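Local atomic coordinates of hemopexin fold protein CP4 (Vigna unguiculata, PDB entry 3OYO), a protein that is a seed protein of undecided physiological role that binds calcium within a four-bladed haemopexin beta-propeller. Residues A[173-178]-A[184-189]; A[1-6]-A[210-215]. All blocks are in the same frame, centred on the assembly; numbering follows the deposited sequence.

In the fold
Both contacts involve the fourth blade of the propeller, and their centres lie about 9 Å apart. Contact 1 pairs the first two strands of that blade, 173-176 and 182-187, and is wholly buried: all its touching residues are shielded, and backbone hydrogen bonds combine with aromatic packing. Contact 2 lies further out, about 13 Å from the centre of the chain against about 7 Å, and is only partly buried. It brings the start of the chain to helix 212-215, which follows the last strand, through apolar side chains. The two regions meet through probable backbone hydrogen bonds, Gln189 O to Ile212 N (2.8 Å) and Gly188 O to Tyr3 N (3.0 Å), so 184-189 is linked to both segments of contact 2.

Contact 1: A[173-178]-A[184-189]; sequences ACFASH and YLFKGQ
Phe175 and Tyr184 sit opposite each other in register across the antiparallel hairpin that starts the fourth blade of the haemopexin propeller, strand 173-176 running at 173° to strand 184-187. Their backbones form a hydrogen-bonded pair: Tyr184 N reaches Phe175 O at 3.1 Å, and Phe175 N returns to Tyr184 O at 3.1 Å. Ala173 and Phe186 make the next such pair. On this face the two rings run alongside each other in the same direction, with planes 25° apart. The rings are slid past each other, centroids 5.2 Å apart, so they barely overlap, and the closest approach is Phe175 CZ to Tyr184 CD2 at 3.3 Å. Phe175 has CG between its own backbone N and carbonyl carbon (chi1 71°), which carries the ring over toward the neighbouring strand. There CE1 meets Phe186 CE2 at 3.8 Å, each ring offering its edge to the other. Beyond the hairpin, Phe175 touches Ala7 and Arg9 of strand 6-9, and Phe186 meets the ring of Phe18, so this face packs on the first blade. Replacing Phe175 by alanine would probably open a gap beside Tyr184 CD2 and Phe186 CE2 and take away the contacts to Ala7 and Arg9. The other face carries Cys174 and Leu185, a non-hydrogen-bonded pair with CB of Cys174 3.8 Å from CD2 of Leu185; Cys174 also touches Ser120 and Phe122 of the third blade. Past the end of the strand, one water joins the hydroxyls, 2.6 Å from Ser177 OG and 3.0 Å from Tyr184 OH.

Contact 2: A[1-6]-A[210-215]; sequences APYINA and RPILDG. With CA (calcium ion), chain C.
Tyr3 and Ile212 are the nearest backbone points, CA to CA 7.9 Å, where an irregular N-terminal loop passes the start of the short helix 212-215. Pro211 is the N-cap residue of that helix, and its carbonyl O takes two backbone bonds, from Asp214 N at 2.9 Å and Gly215 N at 3.2 Å. Across the interface the side chains do all the work. Ile212 has CG1 anti to its carbonyl carbon and an extended end (chi2 168°), which reaches CD1 out to CB of Tyr3 at 3.6 Å. Leu213 crosses Tyr3 at about a right angle and meets the aromatic ring obliquely, with CD1 3.6 Å from Tyr3 CE2. The other branch of Ile212 is also used: its CG2 lies 4.1 Å from Ile4 CD1, as the two isoleucines slant past each other. Ile4 and Ile212 both touch Phe186 of strand 182-187 as well, so the apolar layer continues to the second strand of the fourth blade. One residue further along, Asn5 binds the calcium ion twice, through its backbone O at 2.5 Å and through OD1 at 2.7 Å; backbone O atoms of Asp63, Asp119 and Asp172 complete the protein ligands. The segment thus has polar atoms on the metal at one end and hydrocarbon against the helix in its middle. With no polar bond between the two segments, the first and last parts of the propeller are joined here by non-directional packing, and the fit probably depends on the shapes of the Tyr3, Ile4, Ile212 and Leu213 side chains.

Contact 1: A[173-178]-A[184-189]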
ATOM      1  N   ALA A 173      -0.985   4.263   4.795  1.00  9.44           N
ATOM      2  CA  ALA A 173      -0.395   3.634   3.634  1.00  8.84           C
ATOM      3  C   ALA A 173       0.770   2.808   4.095  1.00  9.34           C
ATOM      4  O   ALA A 173       1.271   3.027   5.214  1.00  9.49           O
ATOM      5  CB  ALA A 173       0.063   4.675   2.564  1.00 10.80           C
ATOM      6  N   CYS A 174       1.197   1.865   3.251  1.00 10.88           N
ATOM      7  CA  CYS A 174       2.352   1.018   3.569  1.00 11.76           C
ATOM      8  C   CYS A 174       2.722   0.238   2.346  1.00 11.04           C
ATOM      9  O   CYS A 174       1.922   0.154   1.427  1.00  7.63           O
ATOM     10  CB  CYS A 174       2.042   0.055   4.726  1.00 11.51           C
ATOM     11  SG  CYS A 174       0.484  -0.828   4.666  1.00 11.17           S
ATOM     12  N   PHE A 175       3.934  -0.284   2.300  1.00  9.53           N
ATOM     13  CA  PHE A 175       4.375  -1.153   1.213  1.00  9.31           C
ATOM     14  C   PHE A 175       5.491  -2.097   1.666  1.00  9.71           C
ATOM     15  O   PHE A 175       6.212  -1.817   2.633  1.00  8.43           O
ATOM     16  CB  PHE A 175       4.827  -0.349  -0.019  1.00 10.17           C
ATOM     17  CG  PHE A 175       6.141   0.400   0.162  1.00  8.87           C
ATOM     18  CD1 PHE A 175       6.208   1.552   0.929  1.00  8.15           C
ATOM     19  CD2 PHE A 175       7.311  -0.067  -0.469  1.00  8.83           C
ATOM     20  CE1 PHE A 175       7.398   2.214   1.051  1.00  8.99           C
ATOM     21  CE2 PHE A 175       8.494   0.567  -0.349  1.00  7.61           C
ATOM     22  CZ  PHE A 175       8.569   1.701   0.425  1.00  8.98           C
ATOM     23  N   ALA A 176       5.618  -3.223   0.962  1.00 11.14           N
ATOM     24  CA  ALA A 176       6.669  -4.184   1.262  1.00 12.26           C
ATOM     25  C   ALA A 176       7.956  -3.745   0.581  1.00 12.57           C
ATOM     26  O   ALA A 176       7.961  -3.478  -0.618  1.00 13.27           O
ATOM     27  CB  ALA A 176       6.276  -5.563   0.773  1.00 11.61           C
ATOM     28  N   SER A 177       9.036  -3.658   1.344  1.00 11.94           N
ATOM     29  CA  SER A 177      10.316  -3.224   0.785  1.00 12.65           C
ATOM     30  C   SER A 177      10.911  -4.349  -0.098  1.00 12.24           C
ATOM     31  O   SER A 177      10.601  -5.538   0.106  1.00 11.51           O
ATOM     32  CB  SER A 177      11.287  -2.848   1.914  1.00 13.95           C
ATOM     33  OG  SER A 177      12.557  -2.421   1.405  1.00 15.12           O
ATOM     34  N   HIS A 178      11.739  -3.970  -1.073  1.00 10.40           N
ATOM     35  CA  HIS A 178      12.482  -4.960  -1.875  1.00 11.26           C
ATOM     36  C   HIS A 178      13.508  -5.660  -1.000  1.00 12.42           C
ATOM     37  O   HIS A 178      14.040  -6.725  -1.344  1.00 11.73           O
ATOM     38  CB  HIS A 178      13.219  -4.289  -3.027  1.00 13.40           C
ATOM     39  CG  HIS A 178      12.327  -3.869  -4.145  1.00 14.74           C
ATOM     40  ND1 HIS A 178      11.754  -2.619  -4.206  1.00 14.82           N
ATOM     41  CD2 HIS A 178      11.909  -4.532  -5.245  1.00 13.70           C
ATOM     42  CE1 HIS A 178      11.004  -2.534  -5.285  1.00 14.96           C
ATOM     43  NE2 HIS A 178      11.102  -3.673  -5.949  1.00 16.59           N
ATOM     44  N   TYR A 184       7.288  -0.411   5.191  1.00 11.01           N
ATOM     45  CA  TYR A 184       7.184   0.949   5.677  1.00 10.07           C
ATOM     46  C   TYR A 184       5.722   1.226   5.906  1.00  9.93           C
ATOM     47  O   TYR A 184       4.892   0.868   5.050  1.00  9.49           O
ATOM     48  CB  TYR A 184       7.752   1.920   4.620  1.00 10.11           C
ATOM     49  CG  TYR A 184       9.245   1.793   4.444  1.00 10.72           C
ATOM     50  CD1 TYR A 184      10.126   2.388   5.356  1.00  8.92           C
ATOM     51  CD2 TYR A 184       9.788   1.058   3.376  1.00 10.61           C
ATOM     52  CE1 TYR A 184      11.516   2.285   5.167  1.00 10.36           C
ATOM     53  CE2 TYR A 184      11.175   0.957   3.198  1.00 11.10           C
ATOM     54  CZ  TYR A 184      12.018   1.576   4.100  1.00 10.21           C
ATOM     55  OH  TYR A 184      13.382   1.444   3.945  1.00 12.44           O
ATOM     56  N   LEU A 185       5.412   1.854   7.040  1.00  9.95           N
ATOM     57  CA  LEU A 185       4.033   2.211   7.408  1.00 10.07           C
ATOM     58  C   LEU A 185       3.924   3.726   7.429  1.00 10.47           C
ATOM     59  O   LEU A 185       4.859   4.396   7.881  1.00  9.21           O
ATOM     60  CB  LEU A 185       3.648   1.644   8.796  1.00 11.24           C
ATOM     61  CG  LEU A 185       3.990   0.191   9.173  1.00 12.47           C
ATOM     62  CD1 LEU A 185       3.340  -0.155  10.534  1.00 11.85           C
ATOM     63  CD2 LEU A 185       3.587  -0.807   8.062  1.00 12.63           C
ATOM     64  N   PHE A 186       2.809   4.269   6.954  1.00  9.34           N
ATOM     65  CA  PHE A 186       2.661   5.743   6.863  1.00  9.51           C
ATOM     66  C   PHE A 186       1.351   6.114   7.574  1.00  9.14           C
ATOM     67  O   PHE A 186       0.341   5.416   7.431  1.00  9.45           O
ATOM     68  CB  PHE A 186       2.626   6.213   5.398  1.00  9.85           C
ATOM     69  CG  PHE A 186       3.885   5.929   4.626  1.00 10.91           C
ATOM     70  CD1 PHE A 186       4.941   6.859   4.595  1.00  9.35           C
ATOM     71  CD2 PHE A 186       4.030   4.734   3.925  1.00  9.67           C
ATOM     72  CE1 PHE A 186       6.098   6.592   3.865  1.00  9.43           C
ATOM     73  CE2 PHE A 186       5.184   4.464   3.200  1.00 10.24           C
ATOM     74  CZ  PHE A 186       6.222   5.398   3.164  1.00 11.22           C
ATOM     75  N   LYS A 187       1.398   7.151   8.412  1.00  8.07           N
ATOM     76  CA  LYS A 187       0.219   7.621   9.145  1.00  8.57           C
ATOM     77  C   LYS A 187       0.289   9.148   9.237  1.00  8.84           C
ATOM     78  O   LYS A 187       1.276   9.702   9.724  1.00  8.55           O
ATOM     79  CB  LYS A 187       0.185   7.013  10.543  1.00 12.99           C
ATOM     80  CG  LYS A 187      -1.156   6.563  10.977  1.00 15.75           C
ATOM     81  CD  LYS A 187      -2.148   7.694  11.178  1.00 17.17           C
ATOM     82  CE  LYS A 187      -3.529   7.226  11.666  1.00 18.62           C
ATOM     83  NZ  LYS A 187      -3.464   6.277  12.828  1.00 18.17           N
ATOM     84  N   GLY A 188      -0.720   9.828   8.717  1.00 12.22           N
ATOM     85  CA  GLY A 188      -0.712  11.306   8.637  1.00 12.86           C
ATOM     86  C   GLY A 188       0.517  11.845   7.925  1.00 13.26           C
ATOM     87  O   GLY A 188       0.669  11.648   6.714  1.00 13.16           O
ATOM     88  N   GLN A 189       1.399  12.493   8.692  1.00 14.03           N
ATOM     89  CA  GLN A 189       2.631  13.100   8.215  1.00 15.13           C
ATOM     90  C   GLN A 189       3.863  12.248   8.557  1.00 15.09           C
ATOM     91  O   GLN A 189       4.966  12.554   8.108  1.00 15.53           O
ATOM     92  CB  GLN A 189       2.843  14.451   8.904  1.00 22.44           C
ATOM     93  CG  GLN A 189       1.786  15.486   8.653  1.00 25.47           C
ATOM     94  CD  GLN A 189       2.094  16.829   9.355  1.00 30.79           C
ATOM     95  OE1 GLN A 189       1.316  17.774   9.262  1.00 32.12           O
ATOM     96  NE2 GLN A 189       3.233  16.905  10.047  1.00 32.57           N
TER
HETATM   97  O   HOH W   1      13.787  -1.525   3.481  1.00 12.17           O

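Contact 2: A[1-6]-A[210-215]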
ATOM      1  N   ALA A   1      -5.901  14.926   5.512  1.00 32.04           N
ATOM      2  CA  ALA A   1      -4.939  14.837   4.376  1.00 31.04           C
ATOM      3  C   ALA A   1      -3.708  14.014   4.749  1.00 29.65           C
ATOM      4  O   ALA A   1      -2.712  14.592   5.200  1.00 31.44           O
ATOM      5  CB  ALA A   1      -4.486  16.236   3.974  1.00 28.22           C
ATOM      6  N   PRO A   2      -3.744  12.675   4.567  1.00 17.17           N
ATOM      7  CA  PRO A   2      -2.478  12.016   4.892  1.00 16.02           C
ATOM      8  C   PRO A   2      -1.519  12.325   3.734  1.00 13.57           C
ATOM      9  O   PRO A   2      -1.944  12.406   2.586  1.00 17.58           O
ATOM     10  CB  PRO A   2      -2.856  10.532   4.926  1.00 18.72           C
ATOM     11  CG  PRO A   2      -3.896  10.411   3.876  1.00 19.97           C
ATOM     12  CD  PRO A   2      -4.746  11.699   4.103  1.00 20.47           C
ATOM     13  N   TYR A   3      -0.265  12.569   4.039  1.00 11.30           N
ATOM     14  CA  TYR A   3       0.762  12.829   3.026  1.00 10.05           C
ATOM     15  C   TYR A   3       0.748  11.777   1.905  1.00  9.84           C
ATOM     16  O   TYR A   3       0.664  12.104   0.719  1.00  9.23           O
ATOM     17  CB  TYR A   3       2.118  12.938   3.717  1.00 12.16           C
ATOM     18  CG  TYR A   3       2.390  14.316   4.330  1.00 13.34           C
ATOM     19  CD1 TYR A   3       1.342  15.149   4.668  1.00 13.50           C
ATOM     20  CD2 TYR A   3       3.712  14.769   4.568  1.00 15.19           C
ATOM     21  CE1 TYR A   3       1.562  16.410   5.210  1.00 16.32           C
ATOM     22  CE2 TYR A   3       3.953  16.024   5.118  1.00 14.58           C
ATOM     23  CZ  TYR A   3       2.868  16.833   5.447  1.00 15.80           C
ATOM     24  OH  TYR A   3       3.040  18.094   5.955  1.00 15.32           O
ATOM     25  N   ILE A   4       0.780  10.496   2.286  1.00  8.95           N
ATOM     26  CA  ILE A   4       0.742   9.408   1.316  1.00  8.00           C
ATOM     27  C   ILE A   4      -0.538   8.570   1.599  1.00  7.88           C
ATOM     28  O   ILE A   4      -0.796   8.145   2.722  1.00  6.57           O
ATOM     29  CB  ILE A   4       2.058   8.552   1.386  1.00 11.83           C
ATOM     30  CG1 ILE A   4       3.276   9.432   1.027  1.00 11.28           C
ATOM     31  CG2 ILE A   4       1.978   7.307   0.455  1.00 10.80           C
ATOM     32  CD1 ILE A   4       4.633   8.867   1.418  1.00 13.23           C
ATOM     33  N   ASN A   5      -1.345   8.368   0.555  1.00  9.40           N
ATOM     34  CA  ASN A   5      -2.560   7.669   0.698  1.00  9.03           C
ATOM     35  C   ASN A   5      -2.422   6.215   0.273  1.00  8.99           C
ATOM     36  O   ASN A   5      -3.206   5.372   0.692  1.00  8.90           O
ATOM     37  CB  ASN A   5      -3.669   8.368  -0.100  1.00 12.11           C
ATOM     38  CG  ASN A   5      -5.058   8.059   0.457  1.00 13.69           C
ATOM     39  OD1 ASN A   5      -5.163   7.524   1.552  1.00 14.02           O
ATOM     40  ND2 ASN A   5      -6.122   8.465  -0.254  1.00 14.69           N
ATOM     41  N   ALA A   6      -1.449   5.900  -0.576  1.00  9.93           N
ATOM     42  CA  ALA A   6      -1.284   4.490  -0.998  1.00  9.55           C
ATOM     43  C   ALA A   6       0.103   4.308  -1.540  1.00  9.59           C
ATOM     44  O   ALA A   6       0.722   5.272  -1.985  1.00 10.35           O
ATOM     45  CB  ALA A   6      -2.341   4.129  -2.058  1.00  8.39           C
ATOM     46  N   ARG A 210       9.198   8.903  12.479  1.00 16.98           N
ATOM     47  CA  ARG A 210       9.816  10.113  11.915  1.00 16.95           C
ATOM     48  C   ARG A 210       8.866  10.815  10.947  1.00 15.76           C
ATOM     49  O   ARG A 210       7.950  10.189  10.413  1.00 14.92           O
ATOM     50  CB  ARG A 210      11.067   9.756  11.109  1.00 24.21           C
ATOM     51  CG  ARG A 210      12.227   9.377  11.945  1.00 28.19           C
ATOM     52  CD  ARG A 210      13.292   8.737  11.098  1.00 32.21           C
ATOM     53  NE  ARG A 210      14.358   8.253  11.972  1.00 36.30           N
ATOM     54  CZ  ARG A 210      15.383   7.495  11.594  1.00 37.21           C
ATOM     55  NH1 ARG A 210      15.492   7.098  10.328  1.00 39.21           N
ATOM     56  NH2 ARG A 210      16.295   7.122  12.497  1.00 37.82           N
ATOM     57  N   PRO A 211       9.063  12.123  10.747  1.00 17.37           N
ATOM     58  CA  PRO A 211       8.248  12.822   9.775  1.00 16.66           C
ATOM     59  C   PRO A 211       8.641  12.349   8.386  1.00 16.07           C
ATOM     60  O   PRO A 211       9.815  12.162   8.094  1.00 16.53           O
ATOM     61  CB  PRO A 211       8.614  14.290  10.001  1.00 14.39           C
ATOM     62  CG  PRO A 211       9.123  14.349  11.444  1.00 14.69           C
ATOM     63  CD  PRO A 211       9.915  13.064  11.513  1.00 15.81           C
ATOM     64  N   ILE A 212       7.639  12.141   7.544  1.00 10.24           N
ATOM     65  CA  ILE A 212       7.856  11.664   6.179  1.00 10.25           C
ATOM     66  C   ILE A 212       8.864  12.539   5.401  1.00 10.74           C
ATOM     67  O   ILE A 212       9.753  12.047   4.672  1.00 10.62           O
ATOM     68  CB  ILE A 212       6.498  11.600   5.411  1.00  9.29           C
ATOM     69  CG1 ILE A 212       5.611  10.499   6.010  1.00  9.71           C
ATOM     70  CG2 ILE A 212       6.727  11.344   3.932  1.00 10.20           C
ATOM     71  CD1 ILE A 212       4.082  10.524   5.514  1.00  9.86           C
ATOM     72  N   LEU A 213       8.704  13.841   5.535  1.00 12.51           N
ATOM     73  CA  LEU A 213       9.545  14.781   4.823  1.00 13.41           C
ATOM     74  C   LEU A 213      10.969  14.794   5.314  1.00 13.80           C
ATOM     75  O   LEU A 213      11.807  15.386   4.669  1.00 17.60           O
ATOM     76  CB  LEU A 213       8.935  16.189   4.868  1.00 13.03           C
ATOM     77  CG  LEU A 213       7.561  16.319   4.168  1.00 11.60           C
ATOM     78  CD1 LEU A 213       7.036  17.722   4.364  1.00 11.50           C
ATOM     79  CD2 LEU A 213       7.641  15.965   2.731  1.00 10.54           C
ATOM     80  N   ASP A 214      11.262  14.090   6.400  1.00 18.16           N
ATOM     81  CA  ASP A 214      12.638  13.937   6.868  1.00 19.36           C
ATOM     82  C   ASP A 214      13.240  12.615   6.465  1.00 19.32           C
ATOM     83  O   ASP A 214      14.447  12.522   6.232  1.00 21.19           O
ATOM     84  CB  ASP A 214      12.714  14.077   8.402  1.00 21.22           C
ATOM     85  CG  ASP A 214      12.456  15.477   8.852  1.00 21.10           C
ATOM     86  OD1 ASP A 214      12.864  16.409   8.141  1.00 25.90           O
ATOM     87  OD2 ASP A 214      11.830  15.673   9.899  1.00 24.82           O
ATOM     88  N   GLY A 215      12.420  11.581   6.399  1.00 17.31           N
ATOM     89  CA  GLY A 215      12.899  10.280   5.966  1.00 16.65           C
ATOM     90  C   GLY A 215      12.993  10.194   4.463  1.00 16.18           C
ATOM     91  O   GLY A 215      13.807   9.460   3.953  1.00 15.67           O
TER
HETATM   92 CA    CA C 228      -5.031   4.968   2.415  1.00 22.80          CA